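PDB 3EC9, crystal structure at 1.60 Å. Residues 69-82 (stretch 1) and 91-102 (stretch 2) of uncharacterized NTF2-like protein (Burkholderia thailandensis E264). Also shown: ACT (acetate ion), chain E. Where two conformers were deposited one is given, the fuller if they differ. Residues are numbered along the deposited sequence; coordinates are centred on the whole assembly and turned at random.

Stretch 1, residues 69-82: LGEEWDGYTFKLDA
Stretch 2, residues 91-102: IGVGRYSGTYRR

The strand that carries Thr77 to Ala82, reached from helix 69-72 through a corner at Asp74 and Gly75, runs antiparallel to strand 91-100; together the stretches bury 1109 Å², both sides summed. Paired backbone bonds set the register: Asp74 N to Thr99 O 2.7 Å, Thr99 N to Asp74 O 3.0 Å; Thr77 N to Ser97 O 2.8 Å, Ser97 N to Thr77 O 3.0 Å; Lys79 N to Arg95 O 2.8 Å, Arg95 N to Lys79 O 3.0 Å. A bulge separates Asp74 from Thr77, where Gly75 adopts positive phi (69°), which favours glycine; its O accepts Thr77 OG1 (2.8 Å) and a water (2.7 Å) that also binds Ser97 OG (3.1 Å). At a second bulge Val93 O accepts Asp81 N (2.8 Å) and Ala82 N (3.1 Å), while Val93 N donates to Ala82 O (3.0 Å).

Trp73 (m), Phe78 (t), Tyr96 (m) and Tyr100 (t) share one face. Tyr100 turns its edge to Trp73's face, centroids 4.8 Å apart. At Gly94 a CB would clash with Lys79 O and the Phe78 ring. Tyr96 OH donates to acetate O (2.6 Å); buried Tyr76 OH has no partner.

Arg101's long side chain (chi1 m) lets its guanidinium reach two helix carbonyls: NH2 donates to Gly70 O (3.0 Å), NE weakly to Glu71 O (3.3 Å). Its N donates to Glu72 O (3.0 Å), which also accepts a water (2.7 Å) bound by Arg102 N (3.0 Å). Another water lies 2.8 Å from both Glu72 OE1 and Tyr100 OH. Asp81 OD2 salt-bridges Arg95 NE (2.9 Å).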

# COMPACT_ATOMS: atom_id res chain seq x y z
N LEU B 69 9.23 -15.25 -8.41
CA LEU B 69 9.09 -14.10 -9.29
C LEU B 69 9.96 -14.27 -10.53
O LEU B 69 9.49 -14.01 -11.66
CB LEU B 69 9.36 -12.75 -8.58
CG LEU B 69 8.29 -12.22 -7.61
CD1 LEU B 69 8.77 -11.00 -6.79
CD2 LEU B 69 7.02 -11.93 -8.39
N GLY B 70 11.22 -14.70 -10.33
CA GLY B 70 12.18 -14.91 -11.43
C GLY B 70 11.74 -16.00 -12.36
O GLY B 70 11.97 -15.91 -13.58
N GLU B 71 11.10 -17.03 -11.82
CA GLU B 71 10.64 -18.15 -12.64
C GLU B 71 9.40 -17.81 -13.47
O GLU B 71 9.23 -18.34 -14.57
CB GLU B 71 10.33 -19.38 -11.79
CG GLU B 71 11.57 -19.93 -11.12
CD GLU B 71 11.29 -21.06 -10.16
OE1 GLU B 71 10.19 -21.10 -9.58
OE2 GLU B 71 12.23 -21.87 -9.98
N GLU B 72 8.50 -16.98 -12.93
CA GLU B 72 7.17 -16.81 -13.53
C GLU B 72 7.02 -15.53 -14.37
O GLU B 72 6.07 -15.39 -15.13
CB GLU B 72 6.09 -16.90 -12.43
CG GLU B 72 6.04 -18.29 -11.80
CD GLU B 72 4.95 -18.46 -10.75
OE1 GLU B 72 4.42 -17.45 -10.22
OE2 GLU B 72 4.57 -19.64 -10.50
N TRP B 73 7.97 -14.62 -14.21
CA TRP B 73 7.97 -13.29 -14.85
C TRP B 73 9.31 -13.04 -15.52
O TRP B 73 10.37 -13.46 -15.00
CB TRP B 73 7.76 -12.18 -13.80
CG TRP B 73 6.50 -12.30 -13.07
CD1 TRP B 73 6.28 -13.07 -11.95
CD2 TRP B 73 5.25 -11.71 -13.40
NE1 TRP B 73 5.01 -12.95 -11.55
CE2 TRP B 73 4.33 -12.10 -12.38
CE3 TRP B 73 4.82 -10.81 -14.40
CZ2 TRP B 73 3.01 -11.69 -12.36
CZ3 TRP B 73 3.48 -10.41 -14.38
CH2 TRP B 73 2.59 -10.85 -13.37
N ASP B 74 9.25 -12.38 -16.68
CA ASP B 74 10.39 -11.79 -17.35
C ASP B 74 10.53 -10.33 -16.93
O ASP B 74 9.58 -9.55 -17.04
CB ASP B 74 10.18 -11.84 -18.86
CG ASP B 74 11.44 -11.40 -19.64
OD1 ASP B 74 12.55 -11.38 -19.07
OD2 ASP B 74 11.30 -11.11 -20.86
N GLY B 75 11.69 -9.97 -16.38
CA GLY B 75 11.98 -8.58 -16.10
C GLY B 75 11.15 -7.96 -14.99
O GLY B 75 10.83 -6.75 -15.03
N TYR B 76 10.80 -8.79 -14.01
CA TYR B 76 10.08 -8.31 -12.84
C TYR B 76 10.94 -7.27 -12.11
O TYR B 76 12.06 -7.56 -11.70
CB TYR B 76 9.69 -9.44 -11.85
CG TYR B 76 8.57 -8.94 -10.94
CD1 TYR B 76 8.82 -8.17 -9.80
CD2 TYR B 76 7.25 -9.17 -11.27
CE1 TYR B 76 7.78 -7.67 -9.03
CE2 TYR B 76 6.22 -8.71 -10.48
CZ TYR B 76 6.50 -7.92 -9.37
OH TYR B 76 5.44 -7.47 -8.61
N THR B 77 10.40 -6.06 -11.98
CA THR B 77 11.19 -4.91 -11.50
C THR B 77 10.43 -4.09 -10.47
O THR B 77 9.23 -3.89 -10.62
CB THR B 77 11.50 -3.99 -12.72
OG1 THR B 77 12.24 -4.73 -13.70
CG2 THR B 77 12.33 -2.78 -12.32
N PHE B 78 11.16 -3.59 -9.47
CA PHE B 78 10.66 -2.57 -8.55
C PHE B 78 11.50 -1.34 -8.73
O PHE B 78 12.73 -1.43 -8.72
CB PHE B 78 10.72 -3.02 -7.09
CG PHE B 78 10.37 -1.93 -6.14
CD1 PHE B 78 9.09 -1.40 -6.12
CD2 PHE B 78 11.32 -1.42 -5.28
CE1 PHE B 78 8.76 -0.37 -5.26
CE2 PHE B 78 11.00 -0.40 -4.42
CZ PHE B 78 9.70 0.12 -4.42
N LYS B 79 10.82 -0.22 -8.91
CA LYS B 79 11.46 1.07 -9.03
C LYS B 79 11.02 1.91 -7.83
O LYS B 79 9.86 2.24 -7.69
CB LYS B 79 11.12 1.76 -10.36
CG LYS B 79 11.63 1.03 -11.60
N LEU B 80 11.96 2.25 -6.96
CA LEU B 80 11.70 3.06 -5.79
C LEU B 80 11.55 4.53 -6.15
O LEU B 80 12.45 5.10 -6.78
CB LEU B 80 12.85 2.91 -4.81
CG LEU B 80 12.70 3.52 -3.42
CD1 LEU B 80 11.56 2.89 -2.60
CD2 LEU B 80 14.03 3.48 -2.63
N ASP B 81 10.43 5.11 -5.73
CA ASP B 81 10.09 6.50 -5.99
C ASP B 81 10.24 7.38 -4.74
O ASP B 81 10.66 8.53 -4.84
CB ASP B 81 8.66 6.62 -6.56
CG ASP B 81 8.54 6.08 -8.00
OD1 ASP B 81 9.50 6.15 -8.80
OD2 ASP B 81 7.44 5.58 -8.34
N ALA B 82 9.90 6.84 -3.58
CA ALA B 82 9.92 7.57 -2.29
C ALA B 82 10.27 6.65 -1.19
O ALA B 82 10.01 5.48 -1.27
CB ALA B 82 8.62 8.28 -1.99
N ILE B 91 8.69 3.42 5.10
CA ILE B 91 7.71 3.08 4.06
C ILE B 91 8.31 3.41 2.69
O ILE B 91 8.58 4.58 2.38
CB ILE B 91 6.34 3.82 4.26
CG1 ILE B 91 5.77 3.48 5.65
CG2 ILE B 91 5.34 3.47 3.16
CD1 ILE B 91 6.30 4.32 6.84
N GLY B 92 8.47 2.38 1.87
CA GLY B 92 8.94 2.54 0.48
C GLY B 92 7.73 2.66 -0.44
O GLY B 92 6.69 2.04 -0.17
N VAL B 93 7.81 3.48 -1.49
CA VAL B 93 6.72 3.61 -2.44
C VAL B 93 7.36 3.59 -3.81
O VAL B 93 8.43 4.16 -4.03
CB VAL B 93 5.94 4.91 -2.26
CG1 VAL B 93 4.84 5.03 -3.34
CG2 VAL B 93 5.38 5.04 -0.82
N GLY B 94 6.73 2.93 -4.77
CA GLY B 94 7.23 2.95 -6.12
C GLY B 94 6.32 2.21 -7.07
O GLY B 94 5.13 2.14 -6.86
N ARG B 95 6.94 1.62 -8.09
CA ARG B 95 6.24 0.95 -9.16
C ARG B 95 6.83 -0.44 -9.41
O ARG B 95 8.05 -0.61 -9.44
CB ARG B 95 6.35 1.81 -10.42
CG ARG B 95 5.47 3.04 -10.33
CD ARG B 95 5.82 4.11 -11.36
NE ARG B 95 7.13 4.71 -11.07
N TYR B 96 5.94 -1.39 -9.65
CA TYR B 96 6.28 -2.69 -10.14
C TYR B 96 6.00 -2.74 -11.62
O TYR B 96 5.06 -2.10 -12.11
CB TYR B 96 5.42 -3.79 -9.54
CG TYR B 96 5.69 -4.18 -8.12
CD1 TYR B 96 7.00 -4.39 -7.64
CD2 TYR B 96 4.64 -4.50 -7.26
CE1 TYR B 96 7.21 -4.83 -6.31
CE2 TYR B 96 4.84 -4.91 -5.98
CZ TYR B 96 6.14 -5.06 -5.48
OH TYR B 96 6.30 -5.51 -4.20
N SER B 97 6.76 -3.58 -12.33
CA SER B 97 6.49 -3.89 -13.73
C SER B 97 7.06 -5.29 -14.02
O SER B 97 7.92 -5.79 -13.28
CB SER B 97 7.11 -2.86 -14.67
OG SER B 97 8.50 -2.74 -14.43
N GLY B 98 6.56 -5.90 -15.08
CA GLY B 98 6.99 -7.25 -15.40
C GLY B 98 6.14 -7.81 -16.53
O GLY B 98 5.06 -7.29 -16.81
N THR B 99 6.61 -8.91 -17.12
CA THR B 99 5.88 -9.63 -18.17
C THR B 99 5.70 -11.08 -17.69
O THR B 99 6.68 -11.75 -17.35
CB THR B 99 6.65 -9.59 -19.53
OG1 THR B 99 6.79 -8.23 -19.96
CG2 THR B 99 5.90 -10.43 -20.59
N TYR B 100 4.44 -11.50 -17.60
CA TYR B 100 4.14 -12.85 -17.14
C TYR B 100 4.50 -13.83 -18.25
O TYR B 100 4.00 -13.72 -19.39
CB TYR B 100 2.68 -12.96 -16.82
CG TYR B 100 2.31 -14.15 -16.00
CD1 TYR B 100 2.88 -14.38 -14.74
CD2 TYR B 100 1.35 -15.04 -16.46
CE1 TYR B 100 2.52 -15.47 -13.98
CE2 TYR B 100 0.95 -16.15 -15.69
CZ TYR B 100 1.53 -16.35 -14.45
OH TYR B 100 1.15 -17.38 -13.62
N ARG B 101 5.37 -14.77 -17.93
CA ARG B 101 5.91 -15.67 -18.96
C ARG B 101 4.85 -16.53 -19.65
O ARG B 101 4.93 -16.76 -20.88
CB ARG B 101 7.02 -16.56 -18.40
CG ARG B 101 8.30 -15.84 -18.00
CD ARG B 101 9.38 -16.83 -17.57
NE ARG B 101 10.46 -16.26 -16.76
CZ ARG B 101 11.48 -15.54 -17.23
NH1 ARG B 101 11.55 -15.20 -18.52
NH2 ARG B 101 12.43 -15.09 -16.40
N ARG B 102 3.86 -17.00 -18.90
CA ARG B 102 2.83 -17.90 -19.48
C ARG B 102 1.93 -17.25 -20.54
O ARG B 102 1.51 -17.89 -21.53
CB ARG B 102 1.95 -18.51 -18.36
CG ARG B 102 0.93 -19.55 -18.88
CD ARG B 102 0.55 -20.64 -17.84
NE ARG B 102 0.12 -20.06 -16.58
CZ ARG B 102 -1.09 -19.56 -16.33
NH1 ARG B 102 -2.06 -19.59 -17.25
NH2 ARG B 102 -1.34 -19.02 -15.14
C ACT E . 8.15 -8.04 -3.26
O ACT E . 8.32 -7.06 -4.04
OXT ACT E . 7.21 -7.98 -2.43
CH3 ACT E . 9.09 -9.21 -3.31
O HOH W 1 4.60 -17.49 -16.02
O HOH W 2 1.73 -17.43 -10.88
O HOH W 3 9.61 -4.81 -16.46